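PDB 6E0O: cGAS/DncV-like nucleotidyltransferase in E. coli homolog, which synthesises cyclic dinucleotide second messengers, probably from ATP or GTP with magnesium, as the signalling enzyme of a CBASS antiphage defence system. Local coordinates for residues Tyr50-Gln58 with Lys190-Tyr201. Numbering follows the deposited sequence.
Sequences YRNNTNVRQ and KRMVRILKVVNY
The loop leaving helix 48-52 lies along one side of helix 188-205, joining the nucleotidyltransferase core to the helical part of the enzyme beside the nucleotide site: K190, R194 and K197 take the successive carbonyl oxygens of N52, N53 and T54. K190 runs fully extended beyond CG, which carries NZ to 2.8 Å from N52 O, above the carbonyl plane; a water also sits on NZ. R194 grips from the side, NE and NH2 each 2.9 Å from N53 O, which lies in the guanidinium plane; this side-on pair, together with the bond from NH1 to S12 O, fixes how the guanidinium is turned. The positive phi of N53 (60°), where the chain leaves helical geometry, belongs to the turn that offers this carbonyl. K197 bends at chi3 (67°) and brings NZ to within 2.8 Å of T54 O, with T54 OG1 a weak second acceptor; NZ also bonds S216 OG, and both residues probably belong to the GTP-binding site.

Farther along, V56 supplies the apolar part. Its CG1 packs on R194 CB, its CB meets V198 CG2 at 3.7 Å, and CG2 abuts the edge of the Y201 ring, 3.4 Å from CE2. R57 then lays its guanidinium flat over one face of that ring, planes 11° apart, a cation-pi stack with CZ 4.1 Å from the ring centroid, while CD makes a CH-pi contact with the same ring.

E220 of helix 216-224 touches N52, T54 and V193, while helices 236-252 and 275-289 pack against other residues of helix 188-205.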
loop_
_atom_site.group_PDB
_atom_site.type_symbol
_atom_site.label_atom_id
_atom_site.label_comp_id
_atom_site.label_asym_id
_atom_site.label_seq_id
_atom_site.Cartn_x
_atom_site.Cartn_y
_atom_site.Cartn_z
ATOM N N TYR A 50 -1.779 -2.693 -6.240
ATOM C CA TYR A 50 -1.521 -3.091 -7.619
ATOM C C TYR A 50 -0.057 -2.876 -7.981
ATOM O O TYR A 50 0.520 -3.671 -8.728
ATOM C CB TYR A 50 -2.438 -2.345 -8.581
ATOM C CG TYR A 50 -3.830 -2.926 -8.694
ATOM C CD1 TYR A 50 -4.850 -2.501 -7.859
ATOM C CD2 TYR A 50 -4.126 -3.884 -9.648
ATOM C CE1 TYR A 50 -6.131 -3.011 -7.974
ATOM C CE2 TYR A 50 -5.402 -4.395 -9.778
ATOM C CZ TYR A 50 -6.398 -3.967 -8.933
ATOM O OH TYR A 50 -7.662 -4.487 -9.071
ATOM N N ARG A 51 0.555 -1.807 -7.467
ATOM C CA ARG A 51 1.967 -1.561 -7.737
ATOM C C ARG A 51 2.845 -2.618 -7.074
ATOM O O ARG A 51 3.786 -3.139 -7.685
ATOM C CB ARG A 51 2.359 -0.172 -7.232
ATOM C CG ARG A 51 3.828 0.167 -7.437
ATOM C CD ARG A 51 4.151 0.414 -8.886
ATOM N NE ARG A 51 5.584 0.584 -9.117
ATOM C CZ ARG A 51 6.249 1.724 -8.951
ATOM N NH1 ARG A 51 5.628 2.819 -8.529
ATOM N NH2 ARG A 51 7.550 1.768 -9.186
ATOM N N ASN A 52 2.564 -2.931 -5.821
ATOM C CA ASN A 52 3.391 -3.841 -5.044
ATOM C C ASN A 52 2.949 -5.291 -5.164
ATOM O O ASN A 52 3.601 -6.172 -4.588
ATOM C CB ASN A 52 3.384 -3.399 -3.584
ATOM C CG ASN A 52 3.799 -1.954 -3.425
ATOM O OD1 ASN A 52 4.786 -1.522 -4.009
ATOM N ND2 ASN A 52 3.045 -1.200 -2.637
ATOM N N ASN A 53 1.875 -5.547 -5.904
ATOM C CA ASN A 53 1.351 -6.889 -6.147
ATOM C C ASN A 53 0.941 -7.599 -4.857
ATOM O O ASN A 53 1.278 -8.761 -4.631
ATOM C CB ASN A 53 2.315 -7.745 -6.965
ATOM C CG ASN A 53 1.609 -8.884 -7.667
ATOM O OD1 ASN A 53 0.433 -8.775 -8.030
ATOM N ND2 ASN A 53 2.317 -9.985 -7.867
ATOM N N THR A 54 0.168 -6.905 -4.028
ATOM C CA THR A 54 -0.292 -7.450 -2.757
ATOM C C THR A 54 -1.816 -7.499 -2.645
ATOM O O THR A 54 -2.338 -7.546 -1.533
ATOM C CB THR A 54 0.303 -6.640 -1.607
ATOM O OG1 THR A 54 -0.090 -5.273 -1.762
ATOM C CG2 THR A 54 1.818 -6.743 -1.591
ATOM N N ASN A 55 -2.539 -7.542 -3.761
ATOM C CA ASN A 55 -3.996 -7.597 -3.708
ATOM C C ASN A 55 -4.482 -8.989 -3.330
ATOM O O ASN A 55 -4.000 -9.988 -3.862
ATOM C CB ASN A 55 -4.578 -7.314 -5.090
ATOM C CG ASN A 55 -4.711 -5.862 -5.385
ATOM O OD1 ASN A 55 -5.242 -5.094 -4.585
ATOM N ND2 ASN A 55 -4.222 -5.461 -6.548
ATOM N N VAL A 56 -5.481 -9.051 -2.449
ATOM C CA VAL A 56 -6.032 -10.340 -2.037
ATOM C C VAL A 56 -7.549 -10.368 -2.166
ATOM O O VAL A 56 -8.209 -11.291 -1.675
ATOM C CB VAL A 56 -5.596 -10.715 -0.609
ATOM C CG1 VAL A 56 -4.084 -10.746 -0.511
ATOM C CG2 VAL A 56 -6.172 -9.738 0.411
ATOM N N ARG A 57 -8.116 -9.379 -2.840
ATOM C CA ARG A 57 -9.554 -9.318 -3.029
ATOM C C ARG A 57 -9.868 -9.137 -4.502
ATOM O O ARG A 57 -9.131 -8.475 -5.237
ATOM C CB ARG A 57 -10.178 -8.194 -2.198
ATOM C CG ARG A 57 -10.057 -8.461 -0.705
ATOM C CD ARG A 57 -10.978 -7.586 0.114
ATOM N NE ARG A 57 -11.868 -8.381 0.961
ATOM C CZ ARG A 57 -12.582 -7.889 1.968
ATOM N NH1 ARG A 57 -12.503 -6.601 2.267
ATOM N NH2 ARG A 57 -13.367 -8.686 2.680
ATOM N N GLN A 58 -10.963 -9.749 -4.932
ATOM C CA GLN A 58 -11.386 -9.612 -6.315
ATOM C C GLN A 58 -11.811 -8.176 -6.584
ATOM O O GLN A 58 -12.392 -7.507 -5.724
ATOM C CB GLN A 58 -12.565 -10.540 -6.604
ATOM C CG GLN A 58 -12.227 -12.017 -6.590
ATOM C CD GLN A 58 -13.310 -12.856 -7.246
ATOM O OE1 GLN A 58 -14.497 -12.538 -7.161
ATOM N NE2 GLN A 58 -12.902 -13.925 -7.920
ATOM N N LYS A 190 6.241 -11.356 0.082
ATOM C CA LYS A 190 4.934 -10.844 -0.323
ATOM C C LYS A 190 3.837 -11.878 -0.111
ATOM O O LYS A 190 2.689 -11.514 0.146
ATOM C CB LYS A 190 4.946 -10.347 -1.770
ATOM C CG LYS A 190 5.768 -9.079 -1.937
ATOM C CD LYS A 190 5.665 -8.482 -3.317
ATOM C CE LYS A 190 6.486 -7.205 -3.405
ATOM N NZ LYS A 190 6.398 -6.637 -4.778
ATOM N N ARG A 191 4.169 -13.166 -0.214
ATOM C CA ARG A 191 3.182 -14.211 0.049
ATOM C C ARG A 191 2.704 -14.163 1.492
ATOM O O ARG A 191 1.508 -14.324 1.756
ATOM C CB ARG A 191 3.763 -15.569 -0.340
ATOM C CG ARG A 191 3.831 -15.692 -1.839
ATOM C CD ARG A 191 4.521 -16.929 -2.321
ATOM N NE ARG A 191 4.738 -16.817 -3.761
ATOM C CZ ARG A 191 5.336 -17.737 -4.496
ATOM N NH1 ARG A 191 5.762 -18.850 -3.923
ATOM N NH2 ARG A 191 5.514 -17.531 -5.789
ATOM N N MET A 192 3.616 -13.899 2.431
ATOM C CA MET A 192 3.234 -13.751 3.831
ATOM C C MET A 192 2.431 -12.472 4.061
ATOM O O MET A 192 1.461 -12.479 4.827
ATOM C CB MET A 192 4.485 -13.774 4.706
ATOM C CG MET A 192 5.169 -15.135 4.731
ATOM S SD MET A 192 4.133 -16.437 5.446
ATOM C CE MET A 192 4.262 -17.730 4.216
ATOM N N VAL A 193 2.800 -11.373 3.392
ATOM C CA VAL A 193 1.983 -10.162 3.455
ATOM C C VAL A 193 0.564 -10.472 3.006
ATOM O O VAL A 193 -0.417 -10.077 3.649
ATOM C CB VAL A 193 2.603 -9.044 2.601
ATOM C CG1 VAL A 193 1.608 -7.894 2.404
ATOM C CG2 VAL A 193 3.889 -8.533 3.217
ATOM N N ARG A 194 0.431 -11.168 1.873
ATOM C CA ARG A 194 -0.899 -11.477 1.360
ATOM C C ARG A 194 -1.688 -12.336 2.341
ATOM O O ARG A 194 -2.877 -12.092 2.567
ATOM C CB ARG A 194 -0.800 -12.122 -0.017
ATOM C CG ARG A 194 -0.254 -11.166 -1.060
ATOM C CD ARG A 194 -0.257 -11.830 -2.447
ATOM N NE ARG A 194 0.764 -11.259 -3.314
ATOM C CZ ARG A 194 1.807 -11.920 -3.809
ATOM N NH1 ARG A 194 1.990 -13.213 -3.555
ATOM N NH2 ARG A 194 2.671 -11.284 -4.579
ATOM N N ILE A 195 -1.057 -13.354 2.931
ATOM C CA ILE A 195 -1.768 -14.178 3.909
ATOM C C ILE A 195 -2.282 -13.315 5.054
ATOM O O ILE A 195 -3.429 -13.444 5.488
ATOM C CB ILE A 195 -0.873 -15.315 4.431
ATOM C CG1 ILE A 195 -0.633 -16.363 3.355
ATOM C CG2 ILE A 195 -1.506 -15.951 5.669
ATOM C CD1 ILE A 195 0.501 -17.318 3.685
ATOM N N LEU A 196 -1.428 -12.444 5.582
ATOM C CA LEU A 196 -1.834 -11.613 6.707
ATOM C C LEU A 196 -2.905 -10.600 6.314
ATOM O O LEU A 196 -3.749 -10.259 7.145
ATOM C CB LEU A 196 -0.613 -10.946 7.342
ATOM C CG LEU A 196 0.305 -11.933 8.075
ATOM C CD1 LEU A 196 1.577 -11.218 8.519
ATOM C CD2 LEU A 196 -0.355 -12.571 9.275
ATOM N N LYS A 197 -2.895 -10.116 5.067
ATOM C CA LYS A 197 -3.994 -9.273 4.598
ATOM C C LYS A 197 -5.301 -10.059 4.536
ATOM O O LYS A 197 -6.366 -9.537 4.888
ATOM C CB LYS A 197 -3.651 -8.650 3.241
ATOM C CG LYS A 197 -2.573 -7.564 3.322
ATOM C CD LYS A 197 -2.232 -6.967 1.964
ATOM C CE LYS A 197 -3.373 -6.172 1.372
ATOM N NZ LYS A 197 -2.924 -5.394 0.179
ATOM N N VAL A 198 -5.248 -11.312 4.081
ATOM C CA VAL A 198 -6.445 -12.150 4.090
ATOM C C VAL A 198 -6.971 -12.308 5.511
ATOM O O VAL A 198 -8.171 -12.166 5.768
ATOM C CB VAL A 198 -6.146 -13.515 3.455
ATOM C CG1 VAL A 198 -7.265 -14.513 3.766
ATOM C CG2 VAL A 198 -5.950 -13.379 1.961
ATOM N N VAL A 199 -6.080 -12.612 6.456
ATOM C CA VAL A 199 -6.510 -12.775 7.841
ATOM C C VAL A 199 -7.084 -11.467 8.380
ATOM O O VAL A 199 -8.092 -11.465 9.096
ATOM C CB VAL A 199 -5.355 -13.320 8.703
ATOM C CG1 VAL A 199 -5.764 -13.367 10.159
ATOM C CG2 VAL A 199 -4.937 -14.704 8.214
ATOM N N ASN A 200 -6.444 -10.343 8.054
ATOM C CA ASN A 200 -6.969 -9.038 8.456
ATOM C C ASN A 200 -8.411 -8.854 7.985
ATOM O O ASN A 200 -9.293 -8.487 8.774
ATOM C CB ASN A 200 -6.060 -7.938 7.903
ATOM C CG ASN A 200 -6.405 -6.563 8.417
ATOM O OD1 ASN A 200 -6.816 -6.391 9.561
ATOM N ND2 ASN A 200 -6.234 -5.567 7.567
ATOM N N TYR A 201 -8.686 -9.092 6.698
ATOM C CA TYR A 201 -10.043 -8.908 6.195
ATOM C C TYR A 201 -11.025 -9.850 6.886
ATOM O O TYR A 201 -12.168 -9.474 7.176
ATOM C CB TYR A 201 -10.078 -9.126 4.684
ATOM C CG TYR A 201 -9.414 -8.022 3.889
ATOM C CD1 TYR A 201 -9.663 -6.679 4.167
ATOM C CD2 TYR A 201 -8.535 -8.320 2.861
ATOM C CE1 TYR A 201 -9.052 -5.673 3.443
ATOM C CE2 TYR A 201 -7.923 -7.324 2.129
ATOM C CZ TYR A 201 -8.180 -6.003 2.424
ATOM O OH TYR A 201 -7.563 -5.014 1.693
HETATM O O HOH W 1 6.995 -4.068 -4.125
HETATM O O HOH W 2 -6.023 -6.483 -1.031
#